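433aa long hypothetical phosphoribosylglycinamide formyl transferase (Pyrococcus horikoshii, PDB 2DWC) is a PurT-like member of the ATP-grasp superfamily whose precise role is unproven, and which holds adenosine-5'-diphosphate in this crystal structure. Local coordinates at residues S137-L148 against E197-I205; D208-V216 against T227-Q237. All blocks are in the same frame, centred on the assembly; numbering follows the deposited sequence.

Contact 1: residues S137-L148 against E197-I205; sequences SRYMYATTLDEL and EKIIVEEHI. With ADP (adenosine-5'-diphosphate), chain H.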
loop_
_atom_site.group_PDB
_atom_site.type_symbol
_atom_site.label_atom_id
_atom_site.label_comp_id
_atom_site.label_asym_id
_atom_site.label_seq_id
_atom_site.Cartn_x
_atom_site.Cartn_y
_atom_site.Cartn_z
ATOM N N SER B 137 8.050 15.509 -33.121
ATOM C CA SER B 137 8.476 14.935 -34.392
ATOM C C SER B 137 7.799 15.733 -35.505
ATOM O O SER B 137 6.723 16.297 -35.306
ATOM C CB SER B 137 8.023 13.482 -34.491
ATOM O OG SER B 137 6.598 13.367 -34.453
ATOM N N ARG B 138 8.419 15.795 -36.680
ATOM C CA ARG B 138 7.788 16.483 -37.802
ATOM C C ARG B 138 6.632 15.612 -38.224
ATOM O O ARG B 138 6.725 14.386 -38.190
ATOM C CB ARG B 138 8.752 16.628 -38.990
ATOM C CG ARG B 138 9.968 17.463 -38.688
ATOM C CD ARG B 138 10.978 17.350 -39.824
ATOM N NE ARG B 138 12.308 17.778 -39.406
ATOM C CZ ARG B 138 12.602 19.018 -39.027
ATOM N NH1 ARG B 138 11.651 19.944 -39.022
ATOM N NH2 ARG B 138 13.840 19.330 -38.646
ATOM N N TYR B 139 5.547 16.226 -38.678
ATOM C CA TYR B 139 4.395 15.428 -39.048
ATOM C C TYR B 139 3.493 16.115 -40.078
ATOM O O TYR B 139 3.635 17.312 -40.352
ATOM C CB TYR B 139 3.557 15.154 -37.796
ATOM C CG TYR B 139 2.959 16.433 -37.249
ATOM C CD1 TYR B 139 3.717 17.304 -36.455
ATOM C CD2 TYR B 139 1.656 16.834 -37.600
ATOM C CE1 TYR B 139 3.203 18.521 -36.038
ATOM C CE2 TYR B 139 1.133 18.068 -37.181
ATOM C CZ TYR B 139 1.911 18.904 -36.407
ATOM O OH TYR B 139 1.413 20.120 -36.009
ATOM N N MET B 140 2.537 15.341 -40.577
ATOM C CA MET B 140 1.519 15.771 -41.537
ATOM C C MET B 140 0.325 14.846 -41.363
ATOM O O MET B 140 0.477 13.720 -40.910
ATOM C CB MET B 140 2.017 15.607 -42.970
ATOM C CG MET B 140 3.103 16.548 -43.361
ATOM S SD MET B 140 3.555 16.244 -45.094
ATOM C CE MET B 140 1.971 16.333 -45.864
ATOM N N TYR B 141 -0.860 15.298 -41.753
ATOM C CA TYR B 141 -2.032 14.439 -41.658
ATOM C C TYR B 141 -2.461 14.039 -43.065
ATOM O O TYR B 141 -2.161 14.740 -44.035
ATOM C CB TYR B 141 -3.202 15.164 -40.991
ATOM C CG TYR B 141 -2.893 15.707 -39.615
ATOM C CD1 TYR B 141 -2.684 17.079 -39.416
ATOM C CD2 TYR B 141 -2.771 14.861 -38.529
ATOM C CE1 TYR B 141 -2.364 17.586 -38.166
ATOM C CE2 TYR B 141 -2.443 15.356 -37.257
ATOM C CZ TYR B 141 -2.244 16.710 -37.083
ATOM O OH TYR B 141 -1.928 17.222 -35.852
ATOM N N ALA B 142 -3.172 12.924 -43.177
ATOM C CA ALA B 142 -3.669 12.450 -44.466
ATOM C C ALA B 142 -5.091 11.970 -44.239
ATOM O O ALA B 142 -5.364 11.322 -43.244
ATOM C CB ALA B 142 -2.825 11.313 -44.983
ATOM N N THR B 143 -5.990 12.304 -45.159
ATOM C CA THR B 143 -7.379 11.904 -45.066
ATOM C C THR B 143 -7.725 10.976 -46.229
ATOM O O THR B 143 -8.795 10.371 -46.268
ATOM C CB THR B 143 -8.309 13.130 -45.116
ATOM O OG1 THR B 143 -8.131 13.908 -43.927
ATOM C CG2 THR B 143 -9.761 12.700 -45.221
ATOM N N THR B 144 -6.818 10.872 -47.191
ATOM C CA THR B 144 -7.039 9.983 -48.330
ATOM C C THR B 144 -5.748 9.247 -48.626
ATOM O O THR B 144 -4.680 9.639 -48.151
ATOM C CB THR B 144 -7.446 10.754 -49.597
ATOM O OG1 THR B 144 -6.383 11.643 -49.972
ATOM C CG2 THR B 144 -8.716 11.557 -49.348
ATOM N N LEU B 145 -5.844 8.185 -49.417
ATOM C CA LEU B 145 -4.664 7.421 -49.783
ATOM C C LEU B 145 -3.733 8.336 -50.576
ATOM O O LEU B 145 -2.511 8.293 -50.412
ATOM C CB LEU B 145 -5.066 6.202 -50.608
ATOM C CG LEU B 145 -3.949 5.282 -51.108
ATOM C CD1 LEU B 145 -3.016 4.912 -49.968
ATOM C CD2 LEU B 145 -4.568 4.031 -51.723
ATOM N N ASP B 146 -4.313 9.177 -51.425
ATOM C CA ASP B 146 -3.522 10.113 -52.221
ATOM C C ASP B 146 -2.731 11.038 -51.312
ATOM O O ASP B 146 -1.568 11.338 -51.567
ATOM C CB ASP B 146 -4.432 10.955 -53.119
ATOM C CG ASP B 146 -4.831 10.235 -54.393
ATOM O OD1 ASP B 146 -5.114 9.011 -54.352
ATOM O OD2 ASP B 146 -4.870 10.908 -55.439
ATOM N N GLU B 147 -3.368 11.502 -50.244
ATOM C CA GLU B 147 -2.681 12.389 -49.326
ATOM C C GLU B 147 -1.651 11.602 -48.530
ATOM O O GLU B 147 -0.574 12.114 -48.212
ATOM C CB GLU B 147 -3.684 13.054 -48.391
ATOM C CG GLU B 147 -4.512 14.114 -49.061
ATOM C CD GLU B 147 -5.400 14.839 -48.077
ATOM O OE1 GLU B 147 -6.017 15.854 -48.467
ATOM O OE2 GLU B 147 -5.472 14.392 -46.911
ATOM N N LEU B 148 -1.971 10.347 -48.230
ATOM C CA LEU B 148 -1.039 9.504 -47.481
ATOM C C LEU B 148 0.268 9.328 -48.277
ATOM O O LEU B 148 1.367 9.447 -47.715
ATOM C CB LEU B 148 -1.673 8.139 -47.193
ATOM C CG LEU B 148 -1.301 7.392 -45.904
ATOM C CD1 LEU B 148 -1.076 5.954 -46.255
ATOM C CD2 LEU B 148 -0.076 7.989 -45.227
ATOM N N GLU B 197 -11.431 8.316 -42.567
ATOM C CA GLU B 197 -10.147 7.818 -42.084
ATOM C C GLU B 197 -9.089 8.923 -42.061
ATOM O O GLU B 197 -8.684 9.432 -43.104
ATOM C CB GLU B 197 -9.662 6.656 -42.957
ATOM C CG GLU B 197 -8.356 6.022 -42.472
ATOM C CD GLU B 197 -7.855 4.918 -43.391
ATOM O OE1 GLU B 197 -6.756 4.374 -43.133
ATOM O OE2 GLU B 197 -8.561 4.594 -44.370
ATOM N N LYS B 198 -8.638 9.276 -40.861
ATOM C CA LYS B 198 -7.635 10.324 -40.668
ATOM C C LYS B 198 -6.345 9.685 -40.123
ATOM O O LYS B 198 -6.388 8.828 -39.240
ATOM C CB LYS B 198 -8.169 11.365 -39.684
ATOM C CG LYS B 198 -7.285 12.582 -39.521
ATOM C CD LYS B 198 -7.821 13.767 -40.301
ATOM C CE LYS B 198 -6.821 14.910 -40.282
ATOM N NZ LYS B 198 -7.383 16.205 -40.759
ATOM N N ILE B 199 -5.195 10.093 -40.652
ATOM C CA ILE B 199 -3.930 9.516 -40.219
ATOM C C ILE B 199 -2.891 10.601 -39.975
ATOM O O ILE B 199 -2.923 11.650 -40.635
ATOM C CB ILE B 199 -3.371 8.548 -41.304
ATOM C CG1 ILE B 199 -4.260 7.303 -41.413
ATOM C CG2 ILE B 199 -1.936 8.172 -40.986
ATOM C CD1 ILE B 199 -3.841 6.330 -42.514
ATOM N N ILE B 200 -2.000 10.382 -39.000
ATOM C CA ILE B 200 -0.930 11.340 -38.774
ATOM C C ILE B 200 0.326 10.589 -39.194
ATOM O O ILE B 200 0.509 9.414 -38.860
ATOM C CB ILE B 200 -0.813 11.833 -37.282
ATOM C CG1 ILE B 200 0.374 12.792 -37.160
ATOM C CG2 ILE B 200 -0.661 10.651 -36.330
ATOM C CD1 ILE B 200 0.557 13.434 -35.788
ATOM N N VAL B 201 1.154 11.257 -39.988
ATOM C CA VAL B 201 2.392 10.677 -40.481
ATOM C C VAL B 201 3.530 11.427 -39.817
ATOM O O VAL B 201 3.624 12.652 -39.948
ATOM C CB VAL B 201 2.521 10.849 -42.028
ATOM C CG1 VAL B 201 3.834 10.234 -42.500
ATOM C CG2 VAL B 201 1.342 10.172 -42.727
ATOM N N GLU B 202 4.408 10.704 -39.119
ATOM C CA GLU B 202 5.507 11.354 -38.409
ATOM C C GLU B 202 6.891 10.885 -38.817
ATOM O O GLU B 202 7.082 9.714 -39.137
ATOM C CB GLU B 202 5.400 11.085 -36.892
ATOM C CG GLU B 202 4.067 11.433 -36.264
ATOM C CD GLU B 202 4.039 11.106 -34.759
ATOM O OE1 GLU B 202 2.943 11.063 -34.177
ATOM O OE2 GLU B 202 5.123 10.899 -34.173
ATOM N N GLU B 203 7.867 11.786 -38.719
ATOM C CA GLU B 203 9.243 11.387 -39.000
ATOM C C GLU B 203 9.721 10.431 -37.894
ATOM O O GLU B 203 9.260 10.506 -36.743
ATOM C CB GLU B 203 10.170 12.598 -39.034
ATOM C CG GLU B 203 10.104 13.432 -37.801
ATOM C CD GLU B 203 11.363 14.233 -37.566
ATOM O OE1 GLU B 203 11.277 15.233 -36.843
ATOM O OE2 GLU B 203 12.439 13.864 -38.088
ATOM N N HIS B 204 10.639 9.531 -38.235
ATOM C CA HIS B 204 11.165 8.598 -37.251
ATOM C C HIS B 204 12.211 9.279 -36.386
ATOM O O HIS B 204 13.172 9.855 -36.899
ATOM C CB HIS B 204 11.794 7.382 -37.931
ATOM C CG HIS B 204 12.408 6.412 -36.969
ATOM N ND1 HIS B 204 11.656 5.654 -36.097
ATOM C CD2 HIS B 204 13.702 6.094 -36.725
ATOM C CE1 HIS B 204 12.460 4.909 -35.357
ATOM N NE2 HIS B 204 13.706 5.157 -35.719
ATOM N N ILE B 205 12.025 9.235 -35.070
ATOM C CA ILE B 205 12.989 9.838 -34.161
ATOM C C ILE B 205 13.929 8.746 -33.661
ATOM O O ILE B 205 13.488 7.707 -33.157
ATOM C CB ILE B 205 12.302 10.499 -32.938
ATOM C CG1 ILE B 205 11.352 11.613 -33.400
ATOM C CG2 ILE B 205 13.354 11.106 -32.020
ATOM C CD1 ILE B 205 12.045 12.686 -34.242
HETATM P PB ADP H . 0.413 4.636 -28.579
HETATM O O1B ADP H . -0.268 5.135 -27.364
HETATM O O2B ADP H . 1.393 3.357 -28.552
HETATM O O3B ADP H . -0.135 4.965 -30.056
HETATM P PA ADP H . 2.429 5.951 -30.019
HETATM O O1A ADP H . 1.797 5.298 -31.186
HETATM O O2A ADP H . 2.492 7.547 -30.208
HETATM O O3A ADP H . 1.617 5.701 -28.651
HETATM O "O5'" ADP H . 3.932 5.435 -29.781
HETATM C "C5'" ADP H . 4.193 4.047 -29.559
HETATM C "C4'" ADP H . 5.689 3.793 -29.740
HETATM O "O4'" ADP H . 6.084 3.830 -31.120
HETATM C "C3'" ADP H . 6.474 4.925 -29.078
HETATM O "O3'" ADP H . 6.559 4.675 -27.672
HETATM C "C2'" ADP H . 7.823 4.655 -29.738
HETATM O "O2'" ADP H . 8.366 3.435 -29.226
HETATM C "C1'" ADP H . 7.381 4.452 -31.188
HETATM N N9 ADP H . 7.213 5.752 -31.880
HETATM C C8 ADP H . 6.079 6.429 -32.026
HETATM N N7 ADP H . 6.312 7.542 -32.724
HETATM C C5 ADP H . 7.601 7.567 -33.027
HETATM C C6 ADP H . 8.421 8.460 -33.715
HETATM N N6 ADP H . 7.908 9.546 -34.281
HETATM N N1 ADP H . 9.728 8.183 -33.823
HETATM C C2 ADP H . 10.245 7.087 -33.298
HETATM N N3 ADP H . 9.495 6.217 -32.642
HETATM C C4 ADP H . 8.183 6.427 -32.490
#
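S137 meets E202, and R138 meets E203, at the end of a short ladder next to ADP. The E203 carboxylate takes the backbone N-H of R138, its OE1 accepting R138 N at 2.9 Å through the anti lone pair, while R138 O takes E203 N, so both the N-H and the C=O of R138 are bonded to E203, one by its side chain and one by its backbone. CG of E203 stands between its own N and carbonyl carbon (chi1 54°), which swings the carboxylate beside the R138 chain. A long salt bridge joins R138 NE to E203 OE1 at 3.8 Å; the oxygen lies well out of the guanidinium plane and no N-H points at it. On E202, OE2 receives S137 OG from above the carboxylate plane at 2.9 Å and also N6 of ADP at 3.1 Å, and its other oxygen pairs with K162. Strands 139-142 and 199-203 run antiparallel in a four-stranded sheet of the ATP-grasp domain, and strand 199-203 runs on into the adenine site, where E203 O accepts N6 of ADP and I205 N donates to N1 of ADP at 2.8 Å. Y141 lies alongside I200, both pointing the same way, with Y141 CE2 3.8 Å from I200 CG1; its hydroxyl, like that of Y139, reaches E126 on helix 121-132. On the face that carries M140, A142, I199 and V201, helix residue L148 lies against the sheet, its CD2 3.6 Å from V201 CG2.

Contact 2: residues D208-V216 against T227-Q237; sequences DVEVTELAV and TTFPKPVGHYQ. With ADP (adenosine-5'-diphosphate), chain H.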
loop_
_atom_site.group_PDB
_atom_site.type_symbol
_atom_site.label_atom_id
_atom_site.label_comp_id
_atom_site.label_asym_id
_atom_site.label_seq_id
_atom_site.Cartn_x
_atom_site.Cartn_y
_atom_site.Cartn_z
ATOM N N ASP B 208 17.398 7.622 -27.682
ATOM C CA ASP B 208 18.107 6.723 -26.780
ATOM C C ASP B 208 17.102 6.031 -25.874
ATOM O O ASP B 208 17.205 4.832 -25.605
ATOM C CB ASP B 208 19.070 7.525 -25.910
ATOM C CG ASP B 208 20.194 8.164 -26.708
ATOM O OD1 ASP B 208 20.730 9.191 -26.234
ATOM O OD2 ASP B 208 20.541 7.626 -27.783
ATOM N N VAL B 209 16.129 6.799 -25.401
ATOM C CA VAL B 209 15.130 6.222 -24.511
ATOM C C VAL B 209 13.869 7.061 -24.493
ATOM O O VAL B 209 13.897 8.245 -24.802
ATOM C CB VAL B 209 15.690 6.137 -23.079
ATOM C CG1 VAL B 209 15.925 7.551 -22.526
ATOM C CG2 VAL B 209 14.763 5.308 -22.171
ATOM N N GLU B 210 12.756 6.431 -24.138
ATOM C CA GLU B 210 11.483 7.152 -24.038
ATOM C C GLU B 210 11.275 7.337 -22.545
ATOM O O GLU B 210 11.613 6.446 -21.754
ATOM C CB GLU B 210 10.329 6.306 -24.551
ATOM C CG GLU B 210 10.522 5.650 -25.872
ATOM C CD GLU B 210 9.285 4.891 -26.289
ATOM O OE1 GLU B 210 9.443 3.781 -26.826
ATOM O OE2 GLU B 210 8.154 5.410 -26.083
ATOM N N VAL B 211 10.702 8.466 -22.154
ATOM C CA VAL B 211 10.469 8.720 -20.736
ATOM C C VAL B 211 9.046 9.210 -20.490
ATOM O O VAL B 211 8.406 9.795 -21.356
ATOM C CB VAL B 211 11.422 9.789 -20.174
ATOM C CG1 VAL B 211 12.892 9.317 -20.271
ATOM C CG2 VAL B 211 11.227 11.073 -20.944
ATOM N N THR B 212 8.547 8.930 -19.294
ATOM C CA THR B 212 7.216 9.409 -18.917
ATOM C C THR B 212 7.485 10.375 -17.790
ATOM O O THR B 212 8.145 9.991 -16.806
ATOM C CB THR B 212 6.355 8.286 -18.296
ATOM O OG1 THR B 212 6.171 7.206 -19.230
ATOM C CG2 THR B 212 4.984 8.848 -17.937
ATOM N N GLU B 213 7.087 11.644 -17.946
ATOM C CA GLU B 213 7.238 12.587 -16.855
ATOM C C GLU B 213 5.869 12.674 -16.164
ATOM O O GLU B 213 4.867 13.113 -16.777
ATOM C CB GLU B 213 7.657 13.977 -17.358
ATOM C CG GLU B 213 7.788 14.997 -16.231
ATOM C CD GLU B 213 8.701 14.535 -15.095
ATOM O OE1 GLU B 213 9.727 13.894 -15.399
ATOM O OE2 GLU B 213 8.412 14.826 -13.897
ATOM N N LEU B 214 5.836 12.274 -14.885
ATOM C CA LEU B 214 4.578 12.234 -14.123
ATOM C C LEU B 214 4.261 13.531 -13.426
ATOM O O LEU B 214 4.121 13.578 -12.198
ATOM C CB LEU B 214 4.673 11.075 -13.117
ATOM C CG LEU B 214 4.798 9.705 -13.803
ATOM C CD1 LEU B 214 5.273 8.652 -12.762
ATOM C CD2 LEU B 214 3.440 9.309 -14.446
ATOM N N ALA B 215 4.149 14.614 -14.209
ATOM C CA ALA B 215 3.853 15.942 -13.636
ATOM C C ALA B 215 2.488 15.940 -12.919
ATOM O O ALA B 215 1.506 15.400 -13.429
ATOM C CB ALA B 215 3.833 16.988 -14.751
ATOM N N VAL B 216 2.437 16.498 -11.723
ATOM C CA VAL B 216 1.151 16.558 -11.015
ATOM C C VAL B 216 0.765 17.981 -10.669
ATOM O O VAL B 216 1.552 18.726 -10.067
ATOM C CB VAL B 216 1.173 15.640 -9.718
ATOM C CG1 VAL B 216 2.304 16.033 -8.744
ATOM C CG2 VAL B 216 -0.168 15.735 -8.966
ATOM N N THR B 227 2.631 22.920 -10.016
ATOM C CA THR B 227 2.898 21.661 -10.701
ATOM C C THR B 227 4.218 21.112 -10.136
ATOM O O THR B 227 5.224 21.839 -10.058
ATOM C CB THR B 227 3.029 21.905 -12.221
ATOM O OG1 THR B 227 1.898 22.664 -12.674
ATOM C CG2 THR B 227 3.126 20.558 -12.982
ATOM N N THR B 228 4.217 19.833 -9.772
ATOM C CA THR B 228 5.376 19.190 -9.154
ATOM C C THR B 228 5.855 18.069 -10.027
ATOM O O THR B 228 5.069 17.341 -10.646
ATOM C CB THR B 228 4.994 18.716 -7.722
ATOM O OG1 THR B 228 4.634 19.866 -6.991
ATOM C CG2 THR B 228 6.150 18.004 -7.007
ATOM N N PHE B 229 7.185 17.938 -10.093
ATOM C CA PHE B 229 7.800 16.994 -10.995
ATOM C C PHE B 229 8.626 15.873 -10.434
ATOM O O PHE B 229 9.727 16.116 -9.871
ATOM C CB PHE B 229 8.708 17.763 -11.974
ATOM C CG PHE B 229 7.959 18.766 -12.819
ATOM C CD1 PHE B 229 7.716 20.057 -12.338
ATOM C CD2 PHE B 229 7.440 18.384 -14.039
ATOM C CE1 PHE B 229 6.954 20.954 -13.081
ATOM C CE2 PHE B 229 6.669 19.268 -14.799
ATOM C CZ PHE B 229 6.426 20.559 -14.315
ATOM N N PRO B 230 8.132 14.624 -10.566
ATOM C CA PRO B 230 8.902 13.468 -10.081
ATOM C C PRO B 230 10.078 13.266 -11.054
ATOM O O PRO B 230 10.111 13.849 -12.161
ATOM C CB PRO B 230 7.930 12.274 -10.229
ATOM C CG PRO B 230 6.560 12.919 -10.114
ATOM C CD PRO B 230 6.734 14.262 -10.883
ATOM N N LYS B 231 11.024 12.403 -10.693
ATOM C CA LYS B 231 12.109 12.127 -11.624
ATOM C C LYS B 231 11.524 11.419 -12.863
ATOM O O LYS B 231 10.563 10.645 -12.762
ATOM C CB LYS B 231 13.149 11.216 -10.952
ATOM C CG LYS B 231 13.998 11.929 -9.943
ATOM C CD LYS B 231 15.075 12.701 -10.745
ATOM C CE LYS B 231 16.107 13.330 -9.866
ATOM N NZ LYS B 231 17.211 13.873 -10.740
ATOM N N PRO B 232 12.077 11.673 -14.058
ATOM C CA PRO B 232 11.578 11.023 -15.276
ATOM C C PRO B 232 11.614 9.475 -15.139
ATOM O O PRO B 232 12.512 8.912 -14.495
ATOM C CB PRO B 232 12.571 11.506 -16.368
ATOM C CG PRO B 232 13.005 12.841 -15.865
ATOM C CD PRO B 232 13.159 12.634 -14.355
ATOM N N VAL B 233 10.656 8.808 -15.762
ATOM C CA VAL B 233 10.573 7.354 -15.723
ATOM C C VAL B 233 10.955 6.812 -17.084
ATOM O O VAL B 233 10.315 7.134 -18.081
ATOM C CB VAL B 233 9.098 6.895 -15.359
ATOM C CG1 VAL B 233 8.861 5.421 -15.709
ATOM C CG2 VAL B 233 8.867 7.144 -13.879
ATOM N N GLY B 234 12.009 5.997 -17.152
ATOM C CA GLY B 234 12.320 5.428 -18.441
ATOM C C GLY B 234 11.492 4.170 -18.734
ATOM O O GLY B 234 11.015 3.512 -17.792
ATOM N N HIS B 235 11.296 3.824 -20.008
ATOM C CA HIS B 235 10.562 2.592 -20.325
ATOM C C HIS B 235 10.759 2.149 -21.760
ATOM O O HIS B 235 11.300 2.885 -22.571
ATOM C CB HIS B 235 9.049 2.768 -20.078
ATOM C CG HIS B 235 8.422 3.870 -20.881
ATOM N ND1 HIS B 235 7.840 3.656 -22.112
ATOM C CD2 HIS B 235 8.253 5.191 -20.610
ATOM C CE1 HIS B 235 7.333 4.792 -22.561
ATOM N NE2 HIS B 235 7.570 5.740 -21.671
ATOM N N TYR B 236 10.323 0.936 -22.078
ATOM C CA TYR B 236 10.442 0.496 -23.456
ATOM C C TYR B 236 9.133 -0.145 -23.931
ATOM O O TYR B 236 8.620 -1.093 -23.311
ATOM C CB TYR B 236 11.675 -0.409 -23.622
ATOM C CG TYR B 236 11.561 -1.804 -23.085
ATOM C CD1 TYR B 236 10.888 -2.798 -23.812
ATOM C CD2 TYR B 236 12.135 -2.148 -21.868
ATOM C CE1 TYR B 236 10.791 -4.109 -23.336
ATOM C CE2 TYR B 236 12.042 -3.455 -21.376
ATOM C CZ TYR B 236 11.368 -4.433 -22.115
ATOM O OH TYR B 236 11.266 -5.729 -21.634
ATOM N N GLN B 237 8.588 0.429 -25.010
ATOM C CA GLN B 237 7.322 0.016 -25.622
ATOM C C GLN B 237 7.465 -1.061 -26.689
ATOM O O GLN B 237 7.993 -0.804 -27.774
ATOM C CB GLN B 237 6.628 1.229 -26.254
ATOM C CG GLN B 237 5.970 2.177 -25.266
ATOM C CD GLN B 237 4.552 1.761 -24.892
ATOM O OE1 GLN B 237 4.148 1.866 -23.731
ATOM N NE2 GLN B 237 3.786 1.307 -25.880
HETATM P PB ADP H . 0.413 4.636 -28.579
HETATM O O1B ADP H . -0.268 5.135 -27.364
HETATM O O2B ADP H . 1.393 3.357 -28.552
HETATM O O3B ADP H . -0.135 4.965 -30.056
HETATM P PA ADP H . 2.429 5.951 -30.019
HETATM O O1A ADP H . 1.797 5.298 -31.186
HETATM O O2A ADP H . 2.492 7.547 -30.208
HETATM O O3A ADP H . 1.617 5.701 -28.651
HETATM O "O5'" ADP H . 3.932 5.435 -29.781
HETATM C "C5'" ADP H . 4.193 4.047 -29.559
HETATM C "C4'" ADP H . 5.689 3.793 -29.740
HETATM O "O4'" ADP H . 6.084 3.830 -31.120
HETATM C "C3'" ADP H . 6.474 4.925 -29.078
HETATM O "O3'" ADP H . 6.559 4.675 -27.672
HETATM C "C2'" ADP H . 7.823 4.655 -29.738
HETATM O "O2'" ADP H . 8.366 3.435 -29.226
HETATM C "C1'" ADP H . 7.381 4.452 -31.188
HETATM N N9 ADP H . 7.213 5.752 -31.880
HETATM C C8 ADP H . 6.079 6.429 -32.026
HETATM N N7 ADP H . 6.312 7.542 -32.724
HETATM C C5 ADP H . 7.601 7.567 -33.027
HETATM C C6 ADP H . 8.421 8.460 -33.715
HETATM N N6 ADP H . 7.908 9.546 -34.281
HETATM N N1 ADP H . 9.728 8.183 -33.823
HETATM C C2 ADP H . 10.245 7.087 -33.298
HETATM N N3 ADP H . 9.495 6.217 -32.642
HETATM C C4 ADP H . 8.183 6.427 -32.490
HETATM O O HOH W 1 12.897 3.331 -24.474
HETATM O O HOH W 2 8.054 10.849 -13.970
#
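The beta hairpin of strands 209-219 and 225-238, within the ATP-grasp domain, brings E210 and H235 together where its first strand meets the nucleotide. E210 CB sits over one face of the H235 imidazole in a CH-pi contact, 4.2 Å from the ring centroid. From there the E210 chain runs on extended to the ribose of ADP: OE1 accepts O2' of ADP at 2.7 Å, the firm bond of the pair, whereas the approach of E210 OE2 to O3' of ADP, 2.4 Å, is unusually short and its length doubtful. Q237, a poorly ordered side chain, comes to the same sugar with its CG 3.5 Å from O3' of ADP. The imidazole is turned by a chi1 of 59°, which places CG between the backbone N and carbonyl carbon and folds the ring back over the neighbouring strand. There it meets T212 at about a right angle, with H235 NE2 3.2 Å from T212 OG1; both polar ends are hydrogen-bonded to E279, T212 OG1 to its OE2 and H235 NE2 to its OE1. Backbone bonds pair T212 with V233 in both directions, and V216 with T228 likewise, but the register slips by one residue between these ladders. Between them lie L214, the centre of an inverse gamma turn, P230 and P232. A water accepts from L214 N and donates to T212 O and K231 O. E213 bends at chi2 (53°) toward F229 and P230: OE2 lies in the plane of the F229 ring at its edge, and 2.6 Å from P230 O, a separation suggesting that the acid carries a proton. A215 CB packs near F229 CE2 at 3.6 Å. The whole is a broken antiparallel hairpin whose nucleotide end supplies the ribose-binding carboxylate of an ATP-grasp pocket.

Contacts 1 and 2 follow one another along the chain, strand 199-203 leading to strand 209-219, yet their centres lie about 26 Å apart; both touch ADP. Contact 1 is partly buried in a small antiparallel sheet toward the periphery; contact 2 is buried, nearer the middle of the chain, in a large mixed sheet. The outer pair keeps a regular ladder, with charged residues exposed at its rim, and meets the adenine through two backbone groups and the E202 carboxylate. The inner pair is interrupted by prolines and a bridging water, encloses polar side chains, and offers the ribose a carboxylate. The nucleotide lies between the two sheets, consistent with the ATP-grasp fold, in which two alpha+beta subdomains hold it between them.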